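Local coordinates for protein probable exosome complex exonuclease 2 (Methanothermobacter thermautotrophicus, PDB 2WNR) that is predicted to serve as a non-catalytic component of the archaeal exosome, helping to shape the active site of its partner Rrp41 in RNA degradation, at residues A[57-71]-A[133-147]. Numbering follows the deposited sequence.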
ATOM      1  N   ASN A  57      26.071 -17.239  15.393  1.00 22.93           N
ATOM      2  CA  ASN A  57      24.656 -17.516  15.620  1.00 22.49           C
ATOM      3  C   ASN A  57      23.745 -16.879  14.586  1.00 22.58           C
ATOM      4  O   ASN A  57      22.550 -17.177  14.548  1.00 23.92           O
ATOM      5  CB  ASN A  57      24.235 -17.085  17.023  1.00 22.69           C
ATOM      6  CG  ASN A  57      24.712 -18.036  18.081  1.00 23.07           C
ATOM      7  OD1 ASN A  57      24.749 -19.244  17.865  1.00 24.56           O
ATOM      8  ND2 ASN A  57      25.075 -17.501  19.242  1.00 21.55           N
ATOM      9  N   THR A  58      24.305 -15.992  13.767  1.00 21.64           N
ATOM     10  CA  THR A  58      23.566 -15.369  12.681  1.00 22.11           C
ATOM     11  C   THR A  58      23.139 -16.460  11.711  1.00 22.60           C
ATOM     12  O   THR A  58      23.968 -17.187  11.172  1.00 22.74           O
ATOM     13  CB  THR A  58      24.402 -14.271  11.963  1.00 22.50           C
ATOM     14  OG1 THR A  58      24.630 -13.188  12.870  1.00 23.65           O
ATOM     15  CG2 THR A  58      23.683 -13.728  10.764  1.00 21.33           C
ATOM     16  N   GLN A  59      21.832 -16.574  11.514  1.00 22.92           N
ATOM     17  CA  GLN A  59      21.285 -17.659  10.726  1.00 23.15           C
ATOM     18  C   GLN A  59      20.389 -17.148   9.612  1.00 23.89           C
ATOM     19  O   GLN A  59      19.486 -16.353   9.852  1.00 24.72           O
ATOM     20  CB  GLN A  59      20.527 -18.625  11.629  1.00 22.25           C
ATOM     21  CG  GLN A  59      20.043 -19.874  10.928  1.00 23.84           C
ATOM     22  CD  GLN A  59      19.504 -20.898  11.891  1.00 24.61           C
ATOM     23  OE1 GLN A  59      19.812 -20.872  13.084  1.00 28.35           O
ATOM     24  NE2 GLN A  59      18.706 -21.818  11.378  1.00 26.53           N
ATOM     25  N   ILE A  60      20.647 -17.611   8.397  1.00 22.71           N
ATOM     26  CA  ILE A  60      19.883 -17.200   7.230  1.00 22.39           C
ATOM     27  C   ILE A  60      19.503 -18.433   6.421  1.00 22.83           C
ATOM     28  O   ILE A  60      20.336 -19.296   6.161  1.00 26.27           O
ATOM     29  CB  ILE A  60      20.687 -16.212   6.328  1.00 22.31           C
ATOM     30  CG1 ILE A  60      20.877 -14.869   7.033  1.00 21.96           C
ATOM     31  CG2 ILE A  60      19.993 -15.986   4.980  1.00 20.80           C
ATOM     32  CD1 ILE A  60      21.706 -13.889   6.246  1.00 21.88           C
ATOM     33  N   ILE A  61      18.236 -18.512   6.036  1.00 22.20           N
ATOM     34  CA  ILE A  61      17.784 -19.514   5.090  1.00 20.79           C
ATOM     35  C   ILE A  61      17.449 -18.858   3.754  1.00 21.42           C
ATOM     36  O   ILE A  61      16.750 -17.853   3.709  1.00 22.30           O
ATOM     37  CB  ILE A  61      16.574 -20.267   5.623  1.00 21.66           C
ATOM     38  CG1 ILE A  61      16.987 -21.101   6.840  1.00 18.59           C
ATOM     39  CG2 ILE A  61      15.959 -21.138   4.525  1.00 19.31           C
ATOM     40  CD1 ILE A  61      15.841 -21.529   7.685  1.00 21.58           C
ATOM     41  N   VAL A  62      17.971 -19.420   2.673  1.00 20.73           N
ATOM     42  CA  VAL A  62      17.712 -18.883   1.350  1.00 21.90           C
ATOM     43  C   VAL A  62      17.010 -19.922   0.496  1.00 22.82           C
ATOM     44  O   VAL A  62      17.380 -21.085   0.496  1.00 25.91           O
ATOM     45  CB  VAL A  62      19.010 -18.402   0.652  1.00 21.91           C
ATOM     46  CG1 VAL A  62      18.733 -17.960  -0.778  1.00 22.10           C
ATOM     47  CG2 VAL A  62      19.645 -17.270   1.430  1.00 18.58           C
ATOM     48  N   GLY A  63      15.983 -19.497  -0.222  1.00 22.58           N
ATOM     49  CA  GLY A  63      15.341 -20.356  -1.195  1.00 22.70           C
ATOM     50  C   GLY A  63      15.462 -19.755  -2.581  1.00 23.02           C
ATOM     51  O   GLY A  63      15.434 -18.530  -2.741  1.00 23.96           O
ATOM     52  N   VAL A  64      15.608 -20.621  -3.580  1.00 22.79           N
ATOM     53  CA  VAL A  64      15.638 -20.193  -4.969  1.00 22.86           C
ATOM     54  C   VAL A  64      14.426 -20.799  -5.670  1.00 23.57           C
ATOM     55  O   VAL A  64      14.294 -22.021  -5.745  1.00 23.69           O
ATOM     56  CB  VAL A  64      16.945 -20.608  -5.695  1.00 22.04           C
ATOM     57  CG1 VAL A  64      16.950 -20.062  -7.117  1.00 20.40           C
ATOM     58  CG2 VAL A  64      18.171 -20.117  -4.958  1.00 19.51           C
ATOM     59  N   LYS A  65      13.543 -19.936  -6.174  1.00 23.91           N
ATOM     60  CA  LYS A  65      12.299 -20.364  -6.811  1.00 23.75           C
ATOM     61  C   LYS A  65      12.225 -19.849  -8.241  1.00 22.61           C
ATOM     62  O   LYS A  65      11.983 -18.664  -8.458  1.00 21.68           O
ATOM     63  CB  LYS A  65      11.079 -19.880  -6.013  1.00 24.16           C
ATOM     64  CG  LYS A  65      10.942 -20.480  -4.609  1.00 25.15           C
ATOM     65  CD  LYS A  65      10.683 -21.987  -4.632  1.00 22.30           C
ATOM     66  CE  LYS A  65       9.254 -22.329  -5.035  1.00 20.99           C
ATOM     67  NZ  LYS A  65       9.007 -23.802  -4.945  1.00 22.60           N
ATOM     68  N   PRO A  66      12.452 -20.744  -9.222  1.00 22.24           N
ATOM     69  CA  PRO A  66      12.413 -20.420 -10.640  1.00 22.83           C
ATOM     70  C   PRO A  66      10.987 -20.285 -11.148  1.00 22.88           C
ATOM     71  O   PRO A  66      10.088 -21.007 -10.713  1.00 22.73           O
ATOM     72  CB  PRO A  66      13.060 -21.638 -11.281  1.00 23.22           C
ATOM     73  CG  PRO A  66      12.729 -22.738 -10.362  1.00 23.75           C
ATOM     74  CD  PRO A  66      12.846 -22.144  -9.006  1.00 23.15           C
ATOM     75  N   GLN A  67      10.796 -19.369 -12.081  1.00 23.24           N
ATOM     76  CA  GLN A  67       9.477 -19.078 -12.603  1.00 23.38           C
ATOM     77  C   GLN A  67       9.613 -18.533 -14.020  1.00 22.23           C
ATOM     78  O   GLN A  67      10.654 -17.970 -14.386  1.00 20.28           O
ATOM     79  CB  GLN A  67       8.807 -18.054 -11.703  1.00 23.40           C
ATOM     80  CG  GLN A  67       7.310 -17.938 -11.862  1.00 26.80           C
ATOM     81  CD  GLN A  67       6.742 -16.906 -10.926  1.00 28.20           C
ATOM     82  OE1 GLN A  67       7.040 -16.913  -9.728  1.00 31.63           O
ATOM     83  NE2 GLN A  67       5.931 -16.001 -11.463  1.00 31.14           N
ATOM     84  N   ILE A  68       8.571 -18.703 -14.822  1.00 23.20           N
ATOM     85  CA  ILE A  68       8.624 -18.270 -16.213  1.00 23.43           C
ATOM     86  C   ILE A  68       7.814 -16.998 -16.437  1.00 24.38           C
ATOM     87  O   ILE A  68       6.652 -16.917 -16.017  1.00 25.00           O
ATOM     88  CB  ILE A  68       8.159 -19.388 -17.163  1.00 21.88           C
ATOM     89  CG1 ILE A  68       9.183 -20.525 -17.148  1.00 23.03           C
ATOM     90  CG2 ILE A  68       7.966 -18.849 -18.583  1.00 22.04           C
ATOM     91  CD1 ILE A  68       8.762 -21.776 -17.899  1.00 26.70           C
ATOM     92  N   GLY A  69       8.428 -16.014 -17.096  1.00 23.86           N
ATOM     93  CA  GLY A  69       7.720 -14.794 -17.486  1.00 24.44           C
ATOM     94  C   GLY A  69       8.420 -13.918 -18.505  1.00 26.06           C
ATOM     95  O   GLY A  69       9.408 -14.330 -19.125  1.00 27.35           O
ATOM     96  N   GLU A  70       7.881 -12.711 -18.687  1.00 27.74           N
ATOM     97  CA  GLU A  70       8.452 -11.680 -19.564  1.00 28.25           C
ATOM     98  C   GLU A  70       9.828 -11.206 -19.085  1.00 29.02           C
ATOM     99  O   GLU A  70      10.005 -10.923 -17.890  1.00 25.93           O
ATOM    100  CB  GLU A  70       7.521 -10.459 -19.650  1.00 28.88           C
ATOM    101  CG  GLU A  70       6.294 -10.609 -20.551  1.00 30.20           C
ATOM    102  CD  GLU A  70       5.296  -9.457 -20.390  1.00 33.00           C
ATOM    103  OE1 GLU A  70       5.045  -9.014 -19.237  1.00 29.17           O
ATOM    104  OE2 GLU A  70       4.746  -9.007 -21.421  1.00 27.37           O
ATOM    105  N   PRO A  71      10.809 -11.147 -20.010  1.00 29.08           N
ATOM    106  CA  PRO A  71      12.066 -10.430 -19.799  1.00 30.81           C
ATOM    107  C   PRO A  71      11.869  -8.918 -19.904  1.00 31.83           C
ATOM    108  O   PRO A  71      10.854  -8.464 -20.453  1.00 30.96           O
ATOM    109  CB  PRO A  71      12.942 -10.918 -20.959  1.00 30.80           C
ATOM    110  CG  PRO A  71      11.970 -11.327 -22.020  1.00 31.14           C
ATOM    111  CD  PRO A  71      10.858 -11.961 -21.237  1.00 30.67           C
ATOM    112  N   LYS A 133       9.581 -15.041 -23.144  1.00 24.57           N
ATOM    113  CA  LYS A 133       9.620 -16.056 -22.077  1.00 24.16           C
ATOM    114  C   LYS A 133      11.043 -16.357 -21.617  1.00 23.64           C
ATOM    115  O   LYS A 133      11.889 -16.752 -22.418  1.00 24.00           O
ATOM    116  CB  LYS A 133       8.938 -17.356 -22.524  1.00 24.02           C
ATOM    117  CG  LYS A 133       7.451 -17.235 -22.837  1.00 23.69           C
ATOM    118  CD  LYS A 133       6.601 -17.544 -21.627  1.00 24.93           C
ATOM    119  CE  LYS A 133       5.136 -17.690 -21.980  1.00 24.53           C
ATOM    120  NZ  LYS A 133       4.508 -16.370 -22.246  1.00 23.51           N
ATOM    121  N   VAL A 134      11.303 -16.148 -20.331  1.00 22.16           N
ATOM    122  CA  VAL A 134      12.586 -16.511 -19.730  1.00 21.54           C
ATOM    123  C   VAL A 134      12.411 -17.020 -18.296  1.00 21.52           C
ATOM    124  O   VAL A 134      11.360 -16.839 -17.688  1.00 21.68           O
ATOM    125  CB  VAL A 134      13.640 -15.346 -19.723  1.00 22.86           C
ATOM    126  CG1 VAL A 134      13.907 -14.779 -21.119  1.00 23.54           C
ATOM    127  CG2 VAL A 134      13.345 -14.274 -18.666  1.00 20.21           C
ATOM    128  N   TRP A 135      13.455 -17.642 -17.760  1.00 20.59           N
ATOM    129  CA  TRP A 135      13.449 -18.099 -16.380  1.00 21.14           C
ATOM    130  C   TRP A 135      13.691 -16.941 -15.412  1.00 21.54           C
ATOM    131  O   TRP A 135      14.663 -16.198 -15.543  1.00 22.33           O
ATOM    132  CB  TRP A 135      14.488 -19.202 -16.158  1.00 20.71           C
ATOM    133  CG  TRP A 135      14.015 -20.587 -16.499  1.00 23.36           C
ATOM    134  CD1 TRP A 135      14.522 -21.407 -17.463  1.00 22.85           C
ATOM    135  CD2 TRP A 135      12.956 -21.320 -15.868  1.00 23.20           C
ATOM    136  NE1 TRP A 135      13.846 -22.600 -17.478  1.00 22.52           N
ATOM    137  CE2 TRP A 135      12.880 -22.577 -16.509  1.00 24.04           C
ATOM    138  CE3 TRP A 135      12.066 -21.037 -14.819  1.00 23.58           C
ATOM    139  CZ2 TRP A 135      11.947 -23.553 -16.144  1.00 23.24           C
ATOM    140  CZ3 TRP A 135      11.132 -22.011 -14.456  1.00 24.06           C
ATOM    141  CH2 TRP A 135      11.082 -23.253 -15.123  1.00 24.46           C
ATOM    142  N   MET A 136      12.797 -16.793 -14.446  1.00 20.47           N
ATOM    143  CA  MET A 136      12.972 -15.788 -13.405  1.00 21.15           C
ATOM    144  C   MET A 136      13.338 -16.473 -12.099  1.00 20.14           C
ATOM    145  O   MET A 136      12.569 -17.287 -11.572  1.00 20.14           O
ATOM    146  CB  MET A 136      11.699 -14.972 -13.223  1.00 22.08           C
ATOM    147  CG  MET A 136      11.314 -14.158 -14.441  1.00 24.48           C
ATOM    148  SD  MET A 136       9.861 -13.133 -14.164  1.00 30.74           S
ATOM    149  CE  MET A 136       8.564 -14.369 -13.971  1.00 28.19           C
ATOM    150  N   LEU A 137      14.524 -16.152 -11.598  1.00 19.14           N
ATOM    151  CA  LEU A 137      15.026 -16.734 -10.357  1.00 20.22           C
ATOM    152  C   LEU A 137      14.719 -15.832  -9.177  1.00 19.17           C
ATOM    153  O   LEU A 137      15.342 -14.782  -9.030  1.00 18.42           O
ATOM    154  CB  LEU A 137      16.537 -16.938 -10.455  1.00 20.52           C
ATOM    155  CG  LEU A 137      17.155 -18.243 -10.949  1.00 21.08           C
ATOM    156  CD1 LEU A 137      16.326 -18.978 -11.988  1.00 19.86           C
ATOM    157  CD2 LEU A 137      18.546 -17.940 -11.481  1.00 19.88           C
ATOM    158  N   PHE A 138      13.758 -16.229  -8.346  1.00 18.99           N
ATOM    159  CA  PHE A 138      13.476 -15.494  -7.105  1.00 20.34           C
ATOM    160  C   PHE A 138      14.412 -15.960  -6.004  1.00 19.73           C
ATOM    161  O   PHE A 138      14.248 -17.040  -5.447  1.00 19.97           O
ATOM    162  CB  PHE A 138      12.024 -15.671  -6.656  1.00 19.52           C
ATOM    163  CG  PHE A 138      11.027 -14.936  -7.506  1.00 21.78           C
ATOM    164  CD1 PHE A 138      10.659 -13.631  -7.196  1.00 18.60           C
ATOM    165  CD2 PHE A 138      10.451 -15.546  -8.618  1.00 21.69           C
ATOM    166  CE1 PHE A 138       9.726 -12.938  -7.987  1.00 17.25           C
ATOM    167  CE2 PHE A 138       9.523 -14.864  -9.401  1.00 21.51           C
ATOM    168  CZ  PHE A 138       9.165 -13.554  -9.077  1.00 23.20           C
ATOM    169  N   LEU A 139      15.417 -15.153  -5.713  1.00 21.31           N
ATOM    170  CA  LEU A 139      16.281 -15.399  -4.577  1.00 22.80           C
ATOM    171  C   LEU A 139      15.635 -14.770  -3.341  1.00 22.84           C
ATOM    172  O   LEU A 139      15.507 -13.551  -3.264  1.00 24.08           O
ATOM    173  CB  LEU A 139      17.662 -14.805  -4.836  1.00 22.79           C
ATOM    174  CG  LEU A 139      18.649 -15.556  -5.737  1.00 21.50           C
ATOM    175  CD1 LEU A 139      17.995 -16.278  -6.902  1.00 22.57           C
ATOM    176  CD2 LEU A 139      19.684 -14.595  -6.261  1.00 19.19           C
ATOM    177  N   ASP A 140      15.207 -15.607  -2.401  1.00 22.24           N
ATOM    178  CA  ASP A 140      14.545 -15.138  -1.184  1.00 23.42           C
ATOM    179  C   ASP A 140      15.356 -15.435   0.086  1.00 23.59           C
ATOM    180  O   ASP A 140      15.573 -16.592   0.456  1.00 26.31           O
ATOM    181  CB  ASP A 140      13.131 -15.710  -1.081  1.00 22.83           C
ATOM    182  CG  ASP A 140      12.154 -15.003  -1.998  1.00 29.06           C
ATOM    183  OD1 ASP A 140      11.958 -13.777  -1.806  1.00 28.12           O
ATOM    184  OD2 ASP A 140      11.575 -15.671  -2.895  1.00 22.25           O
ATOM    185  N   LEU A 141      15.810 -14.374   0.741  1.00 22.87           N
ATOM    186  CA  LEU A 141      16.673 -14.497   1.902  1.00 22.16           C
ATOM    187  C   LEU A 141      15.836 -14.332   3.153  1.00 22.01           C
ATOM    188  O   LEU A 141      15.158 -13.323   3.325  1.00 22.64           O
ATOM    189  CB  LEU A 141      17.790 -13.444   1.851  1.00 21.67           C
ATOM    190  CG  LEU A 141      18.917 -13.539   0.809  1.00 20.81           C
ATOM    191  CD1 LEU A 141      18.422 -13.802  -0.598  1.00 22.84           C
ATOM    192  CD2 LEU A 141      19.762 -12.264   0.823  1.00 20.72           C
ATOM    193  N   HIS A 142      15.885 -15.335   4.020  1.00 21.69           N
ATOM    194  CA  HIS A 142      15.033 -15.378   5.196  1.00 21.55           C
ATOM    195  C   HIS A 142      15.905 -15.290   6.447  1.00 22.81           C
ATOM    196  O   HIS A 142      16.545 -16.272   6.854  1.00 23.50           O
ATOM    197  CB  HIS A 142      14.202 -16.663   5.183  1.00 20.88           C
ATOM    198  CG  HIS A 142      12.764 -16.458   5.541  1.00 22.07           C
ATOM    199  ND1 HIS A 142      11.885 -15.764   4.737  1.00 23.03           N
ATOM    200  CD2 HIS A 142      12.045 -16.868   6.613  1.00 26.26           C
ATOM    201  CE1 HIS A 142      10.691 -15.748   5.299  1.00 22.13           C
ATOM    202  NE2 HIS A 142      10.761 -16.410   6.440  1.00 24.98           N
ATOM    203  N   ILE A 143      15.944 -14.108   7.052  1.00 22.02           N
ATOM    204  CA  ILE A 143      16.825 -13.903   8.190  1.00 21.71           C
ATOM    205  C   ILE A 143      16.100 -14.410   9.437  1.00 22.22           C
ATOM    206  O   ILE A 143      15.068 -13.877   9.832  1.00 23.71           O
ATOM    207  CB  ILE A 143      17.330 -12.440   8.308  1.00 21.33           C
ATOM    208  CG1 ILE A 143      18.316 -12.086   7.182  1.00 21.09           C
ATOM    209  CG2 ILE A 143      18.071 -12.242   9.589  1.00 22.57           C
ATOM    210  CD1 ILE A 143      17.722 -11.958   5.786  1.00 19.40           C
ATOM    211  N   ILE A 144      16.668 -15.459  10.027  1.00 22.84           N
ATOM    212  CA  ILE A 144      16.066 -16.243  11.095  1.00 21.93           C
ATOM    213  C   ILE A 144      16.585 -15.812  12.464  1.00 21.78           C
ATOM    214  O   ILE A 144      15.856 -15.853  13.455  1.00 20.30           O
ATOM    215  CB  ILE A 144      16.372 -17.750  10.854  1.00 22.42           C
ATOM    216  CG1 ILE A 144      15.795 -18.224   9.504  1.00 28.20           C
ATOM    217  CG2 ILE A 144      15.875 -18.621  11.964  1.00 26.14           C
ATOM    218  CD1 ILE A 144      14.284 -18.042   9.319  1.00 25.72           C
ATOM    219  N   ASP A 145      17.847 -15.394  12.510  1.00 21.97           N
ATOM    220  CA  ASP A 145      18.539 -15.060  13.756  1.00 22.23           C
ATOM    221  C   ASP A 145      19.617 -14.049  13.383  1.00 23.33           C
ATOM    222  O   ASP A 145      20.342 -14.242  12.396  1.00 23.55           O
ATOM    223  CB  ASP A 145      19.183 -16.318  14.343  1.00 22.52           C
ATOM    224  CG  ASP A 145      18.997 -16.457  15.871  1.00 24.53           C
ATOM    225  OD1 ASP A 145      18.483 -15.537  16.550  1.00 22.54           O
ATOM    226  OD2 ASP A 145      19.379 -17.524  16.396  1.00 21.53           O
ATOM    227  N   TYR A 146      19.709 -12.959  14.134  1.00 23.24           N
ATOM    228  CA  TYR A 146      20.704 -11.933  13.833  1.00 23.30           C
ATOM    229  C   TYR A 146      21.638 -11.701  15.010  1.00 23.80           C
ATOM    230  O   TYR A 146      21.227 -11.171  16.048  1.00 24.33           O
ATOM    231  CB  TYR A 146      20.037 -10.627  13.378  1.00 23.36           C
ATOM    232  CG  TYR A 146      20.964  -9.424  13.336  1.00 23.75           C
ATOM    233  CD1 TYR A 146      22.108  -9.415  12.535  1.00 22.18           C
ATOM    234  CD2 TYR A 146      20.691  -8.291  14.103  1.00 26.49           C
ATOM    235  CE1 TYR A 146      22.962  -8.311  12.504  1.00 20.89           C
ATOM    236  CE2 TYR A 146      21.536  -7.182  14.078  1.00 26.50           C
ATOM    237  CZ  TYR A 146      22.670  -7.200  13.278  1.00 26.09           C
ATOM    238  OH  TYR A 146      23.501  -6.099  13.252  1.00 30.18           O
ATOM    239  N   ASP A 147      22.896 -12.106  14.844  1.00 23.74           N
ATOM    240  CA  ASP A 147      23.898 -11.951  15.893  1.00 24.40           C
ATOM    241  C   ASP A 147      25.164 -11.341  15.300  1.00 25.10           C
ATOM    242  O   ASP A 147      26.264 -11.615  15.773  1.00 27.61           O
ATOM    243  CB  ASP A 147      24.191 -13.305  16.567  1.00 23.29           C
ATOM    244  CG  ASP A 147      24.785 -13.163  17.973  1.00 26.45           C
ATOM    245  OD1 ASP A 147      24.658 -12.079  18.586  1.00 29.34           O
ATOM    246  OD2 ASP A 147      25.369 -14.152  18.491  1.00 30.48           O
TER
HETATM  247  O   HOH W   1      27.222 -15.412  16.968  1.00 18.71           O
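With CG anti to its carbonyl carbon (chi1 -85°), Trp135 turns its indole toward strand 58-69, edge to Gln67 N, while Ile68, its CG1 likewise anti to the carbonyl carbon (chi1 -68°), lays that branch over one face of the ring. The CH-pi contact puts Ile68 CG1 3.7 Å from the centroid of the Trp135 six-membered ring, and Pro66 CB comes obliquely to Trp135 CE3 at 3.7 Å. A broad indole suits a place shared by a branched side chain and a proline. Exchanging Trp135 for alanine would probably cost Ile68 CG1 the ring face it lies on and open a gap beside Pro66.

The two strands pair antiparallel along nearly their whole length. Branched apolar side chains suit the face turned to helix 150-164, where Ile60 CG1 meets Ile143 CG1 at 3.8 Å and Val62 CG2 lies 3.9 Å from Leu141 CG. Near Gln59 a classic beta bulge shifts the register: Gln59 O accepts from both Ile144 N (3.0 Å) and Asp145 N (3.3 Å). Just beyond, Asp147 N donates to Thr58 OG1 (2.8 Å), a hydroxyl also bonded to Gly148 O.

On the opposite face of the sheet, Asp140 OD1 makes a salt bridge to a basic side chain on the chain of another protein. Strand 58-69 also pairs with strand 49-55, and strand 133-145 with strand 80-87, while helix 150-164 packs on Val62, Val64 and Leu139.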